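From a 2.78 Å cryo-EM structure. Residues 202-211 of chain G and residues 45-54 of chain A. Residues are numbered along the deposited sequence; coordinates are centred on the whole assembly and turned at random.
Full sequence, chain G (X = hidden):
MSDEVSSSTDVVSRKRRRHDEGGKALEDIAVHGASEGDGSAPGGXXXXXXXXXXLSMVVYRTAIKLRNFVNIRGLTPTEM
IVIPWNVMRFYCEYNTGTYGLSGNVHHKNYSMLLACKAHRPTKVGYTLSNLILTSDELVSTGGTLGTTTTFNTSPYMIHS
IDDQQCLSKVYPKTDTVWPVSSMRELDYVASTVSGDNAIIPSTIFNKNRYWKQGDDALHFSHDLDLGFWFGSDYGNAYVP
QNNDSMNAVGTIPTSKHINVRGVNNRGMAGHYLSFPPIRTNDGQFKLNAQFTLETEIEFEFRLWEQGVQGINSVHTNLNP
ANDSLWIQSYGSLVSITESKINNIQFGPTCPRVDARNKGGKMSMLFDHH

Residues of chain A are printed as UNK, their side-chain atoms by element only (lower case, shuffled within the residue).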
# COMPACT_ATOMS: atom_id res chain seq x y z
N SER G 202 29.90 56.06 75.28
CA SER G 202 29.53 55.65 73.93
C SER G 202 30.71 55.64 72.97
O SER G 202 30.67 54.91 71.97
CB SER G 202 28.44 56.57 73.40
OG SER G 202 28.12 56.26 72.06
N THR G 203 31.74 56.43 73.23
CA THR G 203 32.81 56.58 72.26
C THR G 203 33.80 55.42 72.29
O THR G 203 34.37 55.08 71.26
CB THR G 203 33.55 57.90 72.49
OG1 THR G 203 34.10 57.91 73.81
CG2 THR G 203 32.60 59.06 72.35
N ILE G 204 34.03 54.84 73.46
CA ILE G 204 34.96 53.72 73.56
C ILE G 204 34.29 52.39 73.23
O ILE G 204 34.90 51.51 72.63
CB ILE G 204 35.62 53.71 74.94
CG1 ILE G 204 34.56 53.59 76.04
CG2 ILE G 204 36.41 54.96 75.12
CD1 ILE G 204 35.14 53.37 77.40
N PHE G 205 33.02 52.23 73.60
CA PHE G 205 32.38 50.93 73.52
C PHE G 205 32.09 50.54 72.08
O PHE G 205 31.71 51.38 71.26
CB PHE G 205 31.10 50.93 74.35
CG PHE G 205 31.35 51.05 75.82
CD1 PHE G 205 32.51 50.55 76.37
CD2 PHE G 205 30.47 51.73 76.63
CE1 PHE G 205 32.75 50.68 77.71
CE2 PHE G 205 30.72 51.86 77.97
CZ PHE G 205 31.85 51.34 78.51
N ASN G 206 32.31 49.27 71.77
CA ASN G 206 32.13 48.74 70.43
C ASN G 206 30.72 48.94 69.91
O ASN G 206 30.50 49.74 68.99
CB ASN G 206 32.47 47.26 70.39
CG ASN G 206 32.41 46.69 69.01
OD1 ASN G 206 32.74 47.35 68.04
ND2 ASN G 206 31.94 45.46 68.90
N LYS G 207 29.77 48.21 70.47
CA LYS G 207 28.39 48.27 70.01
C LYS G 207 27.64 49.30 70.83
O LYS G 207 27.53 49.17 72.05
CB LYS G 207 27.71 46.90 70.14
CG LYS G 207 28.31 45.85 69.25
CD LYS G 207 27.56 44.54 69.38
CE LYS G 207 26.19 44.65 68.74
NZ LYS G 207 26.29 44.84 67.27
N ASN G 208 27.15 50.34 70.16
CA ASN G 208 26.39 51.40 70.81
C ASN G 208 25.11 51.57 70.01
O ASN G 208 25.16 51.98 68.85
CB ASN G 208 27.18 52.70 70.83
CG ASN G 208 28.43 52.59 71.64
OD1 ASN G 208 28.40 52.63 72.86
ND2 ASN G 208 29.55 52.46 70.96
N ARG G 209 23.98 51.26 70.62
CA ARG G 209 22.68 51.50 70.00
C ARG G 209 22.13 52.81 70.52
O ARG G 209 22.03 53.00 71.73
CB ARG G 209 21.71 50.36 70.30
CG ARG G 209 22.07 49.08 69.63
CD ARG G 209 21.13 47.97 70.02
NE ARG G 209 21.48 46.73 69.34
CZ ARG G 209 22.45 45.92 69.75
NH1 ARG G 209 23.16 46.22 70.82
NH2 ARG G 209 22.71 44.81 69.07
N TYR G 210 21.79 53.72 69.61
CA TYR G 210 21.09 54.93 70.01
C TYR G 210 19.61 54.60 69.94
O TYR G 210 19.06 54.39 68.86
CB TYR G 210 21.43 56.13 69.13
CG TYR G 210 22.87 56.55 69.16
CD1 TYR G 210 23.72 56.12 70.14
CD2 TYR G 210 23.33 57.51 68.29
CE1 TYR G 210 25.03 56.52 70.19
CE2 TYR G 210 24.64 57.94 68.33
CZ TYR G 210 25.48 57.45 69.28
OH TYR G 210 26.78 57.88 69.34
N TRP G 211 18.97 54.57 71.09
CA TRP G 211 17.63 54.01 71.21
C TRP G 211 16.68 55.15 71.53
O TRP G 211 16.90 55.90 72.48
CB TRP G 211 17.63 52.90 72.25
CG TRP G 211 16.34 52.21 72.46
CD1 TRP G 211 15.62 51.54 71.54
CD2 TRP G 211 15.74 51.91 73.72
NE1 TRP G 211 14.53 50.94 72.11
CE2 TRP G 211 14.59 51.14 73.46
CE3 TRP G 211 16.03 52.24 75.05
CZ2 TRP G 211 13.74 50.71 74.47
CZ3 TRP G 211 15.19 51.81 76.04
CH2 TRP G 211 14.06 51.06 75.75
N UNK A 45 14.36 49.48 63.23
CA UNK A 45 15.81 49.42 63.22
C UNK A 45 16.40 50.49 64.14
O UNK A 45 16.23 51.68 63.91
c UNK A 45 16.35 49.60 61.81
o UNK A 45 17.77 49.56 61.78
N UNK A 46 17.08 50.04 65.19
CA UNK A 46 17.76 50.94 66.10
C UNK A 46 19.14 51.26 65.53
O UNK A 46 19.86 50.35 65.10
c UNK A 46 17.87 50.32 67.50
c UNK A 46 18.66 51.21 68.42
c UNK A 46 16.48 50.08 68.06
N UNK A 47 19.49 52.54 65.49
CA UNK A 47 20.76 52.93 64.91
C UNK A 47 21.91 52.51 65.82
O UNK A 47 21.82 52.61 67.04
c UNK A 47 22.02 54.87 63.94
c UNK A 47 23.84 55.22 65.77
c UNK A 47 23.31 55.19 64.48
c UNK A 47 24.14 55.52 63.40
c UNK A 47 20.81 54.44 64.70
n UNK A 47 23.39 55.41 62.26
c UNK A 47 22.13 55.01 62.60
c UNK A 47 25.46 55.88 63.57
c UNK A 47 25.15 55.58 65.93
c UNK A 47 25.95 55.91 64.84
N UNK A 48 22.99 52.03 65.21
CA UNK A 48 24.14 51.63 66.00
C UNK A 48 25.43 52.02 65.29
O UNK A 48 25.48 52.19 64.07
o UNK A 48 23.62 47.47 66.61
c UNK A 48 24.21 49.23 65.13
c UNK A 48 24.12 47.78 65.54
c UNK A 48 24.12 50.13 66.31
n UNK A 48 24.61 46.89 64.69
N UNK A 49 26.47 52.18 66.10
CA UNK A 49 27.76 52.66 65.67
C UNK A 49 28.50 51.59 64.86
O UNK A 49 28.14 50.42 64.85
c UNK A 49 27.90 54.16 67.64
o UNK A 49 28.76 51.94 67.74
c UNK A 49 28.60 53.06 66.88
N UNK A 50 29.54 52.04 64.16
CA UNK A 50 30.34 51.13 63.36
C UNK A 50 31.04 50.09 64.24
O UNK A 50 31.27 50.29 65.43
o UNK A 50 32.24 52.62 63.45
c UNK A 50 31.40 51.89 62.56
c UNK A 50 30.75 52.84 61.59
N UNK A 51 31.38 48.97 63.62
CA UNK A 51 32.04 47.88 64.31
C UNK A 51 33.52 48.18 64.48
O UNK A 51 34.21 48.50 63.51
c UNK A 51 32.48 45.40 64.20
c UNK A 51 31.86 46.59 63.52
o UNK A 51 32.00 45.00 65.28
o UNK A 51 33.46 44.86 63.66
N UNK A 52 34.00 48.10 65.71
CA UNK A 52 35.43 48.19 65.99
C UNK A 52 36.11 46.84 66.12
O UNK A 52 37.32 46.79 66.29
c UNK A 52 35.30 52.46 65.84
c UNK A 52 35.40 50.46 67.15
o UNK A 52 34.72 54.51 66.85
c UNK A 52 35.69 49.00 67.26
c UNK A 52 34.95 53.17 66.96
c UNK A 52 34.83 52.55 68.17
c UNK A 52 35.54 51.12 65.95
c UNK A 52 35.06 51.20 68.26
N UNK A 53 35.36 45.74 66.05
CA UNK A 53 35.98 44.44 66.24
C UNK A 53 36.69 43.97 64.98
O UNK A 53 37.78 43.40 65.04
c UNK A 53 33.47 42.77 68.65
c UNK A 53 35.50 42.00 66.60
c UNK A 53 34.55 43.68 68.16
c UNK A 53 34.95 43.41 66.72
N UNK A 54 36.09 44.23 63.81
CA UNK A 54 36.58 43.64 62.57
C UNK A 54 38.04 43.98 62.33
O UNK A 54 38.83 43.11 61.94
c UNK A 54 35.73 44.11 61.40

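Position 45 of chain A carries one carbon followed by one oxygen, and its side chain is out of reach of the chain G stretch; a lone hydroxymethyl group identifies A:Ser45. Position 46 has three carbons, the first carrying the other two, and points toward chain G, where one branch lies at the edge of the G:Trp211 ring. This short apolar fork is A:Val46, with CG2 3.9 Å from G:Trp211 CD1 and CG1 3.2 Å from G:Tyr210 O.

At position 47 one carbon leads into fused five- and six-membered rings holding eight carbons and one nitrogen, an indole that meets the G:Tyr210 ring. The residue is A:Trp47. Its CZ3 sits over one face of the tyrosine ring, 3.4 Å from G:Tyr210 CE2, with the ring planes inclined at 33°. Position 48 bears three carbons in a chain, the third carrying one oxygen and one nitrogen, beside the side chain of G:Arg209. The length and the terminal amide give A:Gln48, whose OE1 lies over one face of the guanidinium, 3.5 Å from G:Arg209 NE.

Position 49 has one carbon carrying an oxygen and a carbon, and points toward chain G, its oxygen near G:Asn206 O. It is A:Thr49; its OG1 gives a weak hydrogen bond to G:Asn206 O at 3.1 Å. Position 50 repeats this branching, but its CA-to-CB bond points away from the chain G stretch, and is A:Thr50. Position 51 has two carbons, the second carrying two oxygens, near the G:Asn206 amide: A:Asp51, with OD1 3.6 Å from G:Asn206 ND2.

Position 52 shows one carbon and a six-carbon ring bearing an oxygen, with the carbonyls of G:Thr203 and G:Ile204 at the ring edge. This phenol is A:Tyr52. Position 53 has four carbons, forked at the first with one arm two carbons long, and a carbon near the G:Asn206 amide, hence A:Ile53; its CD1 comes within 3.1 Å of G:Asn206 ND2. Position 54 has a single carbon, out of reach of the chain G stretch, and is A:Ala54. Its backbone N donates to A:Asp51 OD2 at 2.7 Å, capping the helix that follows.

The contact is built on short antiparallel pairing. G:Tyr210 N donates to A:Trp47 O at 2.8 Å, and A:Thr49 N donates to G:Asn208 O at 3.1 Å, bracketing the close pair G:Arg209 and A:Gln48. Beyond the pairing, G:Asn206 OD1 accepts from A:Tyr52 N at 2.8 Å, so a side chain adds a further polar link outside the paired segment. G:Tyr210 and A:Trp47 also pack against each other; the two stretches bury 715 Å² in all, both sides summed.

Chain A, residues 45-54: SVWQTTDYIA
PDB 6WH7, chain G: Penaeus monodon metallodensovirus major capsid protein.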